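Local coordinates for protein HcgC (Methanococcus maripaludis S2, PDB 5O4H) that methylates a pyridinol precursor with S-adenosylmethionine as methyl donor during biosynthesis of the FeGP cofactor of [Fe]-hydrogenase, at the interface of chains A and B. Residues are numbered along the deposited sequence; one frame, centred on the assembly and turned at random. Chains: chain A/B, HcgC.

Contact 1: the interface of chains A and B. Residues chain A 173, 179, 182, 209; chain B 199-200, 202.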
loop_
_atom_site.group_PDB
_atom_site.type_symbol
_atom_site.label_atom_id
_atom_site.label_comp_id
_atom_site.label_asym_id
_atom_site.label_seq_id
_atom_site.Cartn_x
_atom_site.Cartn_y
_atom_site.Cartn_z
ATOM N N LYS A 173 -5.650 -13.950 0.082
ATOM C CA LYS A 173 -6.454 -14.653 1.088
ATOM C C LYS A 173 -6.690 -16.102 0.780
ATOM O O LYS A 173 -6.922 -16.880 1.706
ATOM C CB LYS A 173 -7.805 -13.957 1.265
ATOM C CG LYS A 173 -7.686 -12.639 1.978
ATOM C CD LYS A 173 -7.601 -12.887 3.520
ATOM C CE LYS A 173 -7.852 -11.660 4.287
ATOM N NZ LYS A 173 -9.285 -11.465 4.515
ATOM N N THR A 179 -9.025 -15.903 -7.820
ATOM C CA THR A 179 -8.626 -14.942 -6.763
ATOM C C THR A 179 -7.169 -14.565 -6.947
ATOM O O THR A 179 -6.848 -13.390 -6.833
ATOM C CB THR A 179 -8.985 -15.458 -5.408
ATOM O OG1 THR A 179 -10.417 -15.569 -5.402
ATOM C CG2 THR A 179 -8.544 -14.536 -4.288
ATOM N N VAL A 182 -7.097 -12.230 -9.877
ATOM C CA VAL A 182 -7.601 -10.937 -9.473
ATOM C C VAL A 182 -6.514 -10.187 -8.703
ATOM O O VAL A 182 -6.268 -9.025 -8.988
ATOM C CB VAL A 182 -8.907 -11.077 -8.645
ATOM C CG1 VAL A 182 -9.252 -9.802 -7.889
ATOM C CG2 VAL A 182 -10.064 -11.490 -9.557
ATOM N N GLU A 209 -17.684 -15.231 -11.270
ATOM C CA GLU A 209 -18.526 -16.307 -10.750
ATOM C C GLU A 209 -19.949 -16.111 -11.090
ATOM O O GLU A 209 -20.679 -17.088 -11.200
ATOM C CB GLU A 209 -18.345 -16.482 -9.255
ATOM C CG GLU A 209 -17.106 -17.255 -8.917
ATOM C CD GLU A 209 -16.893 -17.472 -7.425
ATOM O OE1 GLU A 209 -15.866 -18.082 -7.058
ATOM O OE2 GLU A 209 -17.704 -16.967 -6.616
ATOM N N LEU B 199 -12.507 -13.538 1.366
ATOM C CA LEU B 199 -11.817 -14.452 0.474
ATOM C C LEU B 199 -11.341 -13.660 -0.750
ATOM O O LEU B 199 -10.195 -13.786 -1.165
ATOM C CB LEU B 199 -12.721 -15.591 0.048
ATOM C CG LEU B 199 -13.205 -16.481 1.162
ATOM C CD1 LEU B 199 -14.408 -17.220 0.734
ATOM C CD2 LEU B 199 -12.153 -17.417 1.569
ATOM N N TYR B 200 -12.194 -12.836 -1.309
ATOM C CA TYR B 200 -11.810 -12.035 -2.452
ATOM C C TYR B 200 -12.642 -10.830 -2.576
ATOM O O TYR B 200 -13.764 -10.799 -2.070
ATOM C CB TYR B 200 -11.791 -12.838 -3.773
ATOM C CG TYR B 200 -13.138 -13.227 -4.389
ATOM C CD1 TYR B 200 -14.037 -12.258 -4.814
ATOM C CD2 TYR B 200 -13.479 -14.567 -4.600
ATOM C CE1 TYR B 200 -15.251 -12.606 -5.422
ATOM C CE2 TYR B 200 -14.694 -14.923 -5.189
ATOM C CZ TYR B 200 -15.572 -13.936 -5.608
ATOM O OH TYR B 200 -16.777 -14.232 -6.202
ATOM N N ILE B 202 -13.644 -8.023 -5.670
ATOM C CA ILE B 202 -13.503 -7.675 -7.054
ATOM C C ILE B 202 -14.186 -6.390 -7.418
ATOM O O ILE B 202 -15.414 -6.302 -7.260
ATOM C CB ILE B 202 -14.044 -8.804 -7.986
ATOM C CG1 ILE B 202 -13.278 -10.094 -7.792
ATOM C CG2 ILE B 202 -13.898 -8.360 -9.452
ATOM C CD1 ILE B 202 -13.785 -11.279 -8.586
HETATM O O HOH W 1 -16.107 -13.912 -9.136
#
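A:Val182, on helix 177-193, meets B:Ile202, on strand 198-203, at the apolar centre, the two side chains crossing at about a right angle. The gamma branch CG2 of A:Val182 lies 3.9 Å from the end methyl CD1 of B:Ile202, while its other methyl, CG1, faces CG1 of the isoleucine. One turn back along the helix, A:Thr179 packs across the base of B:Tyr200, its methyl CG2 3.7 Å from the tyrosine CB. Its hydroxyl OG1 turns to the ring, 3.3 Å from CD2. Beside it, the aliphatic CB of A:Lys173 rests against the backbone carbonyl O of B:Leu199. With chi1 at 73°, CG of B:Tyr200 sits between its own backbone N and carbonyl carbon, and the ring runs out toward helix 208-214. There the phenol OH gives a hydrogen bond of 2.9 Å to the carboxylate OE2 of A:Glu209. OE2 lies in the ring plane at its edge, but the phenol comes from above the carboxylate, 75° out of its plane. Water 1 bridges the same OH to the backbone N of A:Glu209, 3.0 Å from each. A leucine in place of B:Tyr200 would probably leave the A:Glu209 carboxylate and this water without their phenol partner. The patch thus joins a strand of one subunit to two helices of the other in a two-fold interface, probably that of an HcgC dimer.

Contact 2: the interface of chains A and B. Residues chain A 186, 189-190, 203; chain B 186, 189-190, 203.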
loop_
_atom_site.group_PDB
_atom_site.type_symbol
_atom_site.label_atom_id
_atom_site.label_comp_id
_atom_site.label_asym_id
_atom_site.label_seq_id
_atom_site.Cartn_x
_atom_site.Cartn_y
_atom_site.Cartn_z
ATOM N N MET A 186 -4.769 -6.652 -9.534
ATOM C CA MET A 186 -4.926 -5.549 -8.573
ATOM C C MET A 186 -3.590 -5.023 -8.140
ATOM O O MET A 186 -3.392 -3.814 -8.166
ATOM C CB MET A 186 -5.756 -5.993 -7.368
ATOM C CG MET A 186 -7.222 -6.253 -7.719
ATOM S SD MET A 186 -8.154 -4.792 -8.295
ATOM C CE MET A 186 -8.372 -3.943 -6.712
ATOM N N CYS A 189 -1.961 -3.099 -11.017
ATOM C CA CYS A 189 -2.569 -1.757 -11.177
ATOM C C CYS A 189 -2.000 -0.754 -10.211
ATOM O O CYS A 189 -1.702 0.387 -10.603
ATOM C CB CYS A 189 -4.075 -1.824 -11.011
ATOM S SG CYS A 189 -4.879 -2.563 -12.411
ATOM N N ARG A 190 -1.868 -1.156 -8.943
ATOM C CA ARG A 190 -1.339 -0.252 -7.923
ATOM C C ARG A 190 0.042 0.249 -8.287
ATOM O O ARG A 190 0.316 1.438 -8.135
ATOM C CB ARG A 190 -1.385 -0.905 -6.546
ATOM C CG ARG A 190 -0.788 -0.075 -5.399
ATOM C CD ARG A 190 -0.775 -0.844 -4.093
ATOM N NE ARG A 190 0.065 -2.050 -4.191
ATOM C CZ ARG A 190 -0.281 -3.294 -3.840
ATOM N NH1 ARG A 190 0.581 -4.294 -3.985
ATOM N NH2 ARG A 190 -1.489 -3.548 -3.341
ATOM N N PRO A 203 -8.284 -2.016 -14.024
ATOM C CA PRO A 203 -8.219 -3.460 -14.172
ATOM C C PRO A 203 -9.539 -3.868 -14.873
ATOM O O PRO A 203 -10.599 -3.331 -14.545
ATOM C CB PRO A 203 -8.157 -3.954 -12.722
ATOM C CG PRO A 203 -8.928 -2.949 -11.976
ATOM C CD PRO A 203 -8.747 -1.650 -12.675
ATOM N N MET B 186 -10.703 1.363 -6.099
ATOM C CA MET B 186 -9.444 0.612 -5.913
ATOM C C MET B 186 -8.995 0.662 -4.466
ATOM O O MET B 186 -8.675 -0.368 -3.894
ATOM C CB MET B 186 -8.354 1.157 -6.847
ATOM C CG MET B 186 -8.634 0.881 -8.310
ATOM S SD MET B 186 -8.695 -0.868 -8.758
ATOM C CE MET B 186 -6.913 -1.245 -8.713
ATOM N N CYS B 189 -11.316 -1.491 -2.320
ATOM C CA CYS B 189 -11.034 -2.927 -2.485
ATOM C C CYS B 189 -9.864 -3.349 -1.652
ATOM O O CYS B 189 -9.915 -4.393 -1.000
ATOM C CB CYS B 189 -10.765 -3.265 -3.946
ATOM S SG CYS B 189 -12.241 -3.266 -4.955
ATOM N N ARG B 190 -8.801 -2.536 -1.686
ATOM C CA ARG B 190 -7.590 -2.852 -0.921
ATOM C C ARG B 190 -7.883 -2.999 0.578
ATOM O O ARG B 190 -7.395 -3.937 1.200
ATOM C CB ARG B 190 -6.453 -1.884 -1.219
ATOM C CG ARG B 190 -5.883 -2.108 -2.638
ATOM C CD ARG B 190 -4.653 -1.252 -2.933
ATOM N NE ARG B 190 -4.973 0.121 -3.349
ATOM C CZ ARG B 190 -5.083 0.557 -4.610
ATOM N NH1 ARG B 190 -5.377 1.825 -4.855
ATOM N NH2 ARG B 190 -4.902 -0.272 -5.632
ATOM N N PRO B 203 -13.485 -5.400 -7.993
ATOM C CA PRO B 203 -14.196 -4.196 -8.449
ATOM C C PRO B 203 -14.814 -4.454 -9.828
ATOM O O PRO B 203 -14.286 -5.244 -10.606
ATOM C CB PRO B 203 -13.073 -3.176 -8.602
ATOM C CG PRO B 203 -11.896 -4.007 -9.034
ATOM C CD PRO B 203 -12.040 -5.328 -8.301
#
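A:Met186 and B:Met186 fold toward each other through matching bends at chi2 and chi3 (-64° and -75° in chain A), which turn each thioether back and bring the two methyls together at the two-fold axis. In HcgC, an FeGP-cofactor methyltransferase, helix 177-193 of both subunits makes this helix-to-helix contact. The methionine side chains cross obliquely, with CE of A:Met186 3.7 Å from CE of B:Met186, and each methyl also lies against the sulfur of the other chain. Each CE reaches on to the partner helix: that of B:Met186 touches CB of A:Cys189 at 3.7 Å, and that of A:Met186 meets CB of B:Cys189 in the same way. The cysteines present their beta carbons to the methyls, and their thiols SG point aside. Strand 198-203 supplies the flank, where the ring carbon CG of A:Pro203 points at the sulfur SD of B:Met186 from 3.8 Å; in the twin pair, CG of B:Pro203 is 3.9 Å from SD of A:Met186.

Beside the methyls, away from the prolines, lie the two Arg190 side chains, of which A:Arg190 is poorly ordered. As modelled, the two arginines differ: CG of A:Arg190 lies opposite its backbone N, whereas in B:Arg190 it stands beside the N. Together with the bend at chi3, this brings the guanidinium of B:Arg190 to the axis, its NH2 toward A:Arg190 and 3.7 Å from the CB of that residue. One face of this guanidinium carries A:Arg190 CG near its rim; the other lies over the carbonyl O of B:Met186, whose partial negative charge may offset some of the arginine's charge. The guanidinium plane of A:Arg190, as modelled, is turned 68° from that of B:Arg190.

The C-alpha centres of contact 1 and contact 2 lie about 11 Å apart on one continuous interface. Both draw on helix 177-193 and strand 198-203: the A helix carries A:Val182 in contact 1 and, a turn further on, A:Met186 in contact 2, while the B strand runs from B:Tyr200 and B:Ile202 to B:Pro203. Contact 2 straddles the two-fold axis, and contact 1 lies to one side with a twin on the other. A methionine-rich middle, with arginines beside it and tyrosine-glutamate bonds farther out, would suit a dimer within the deposited four-copy assembly, although the coordinates alone do not prove its state in solution.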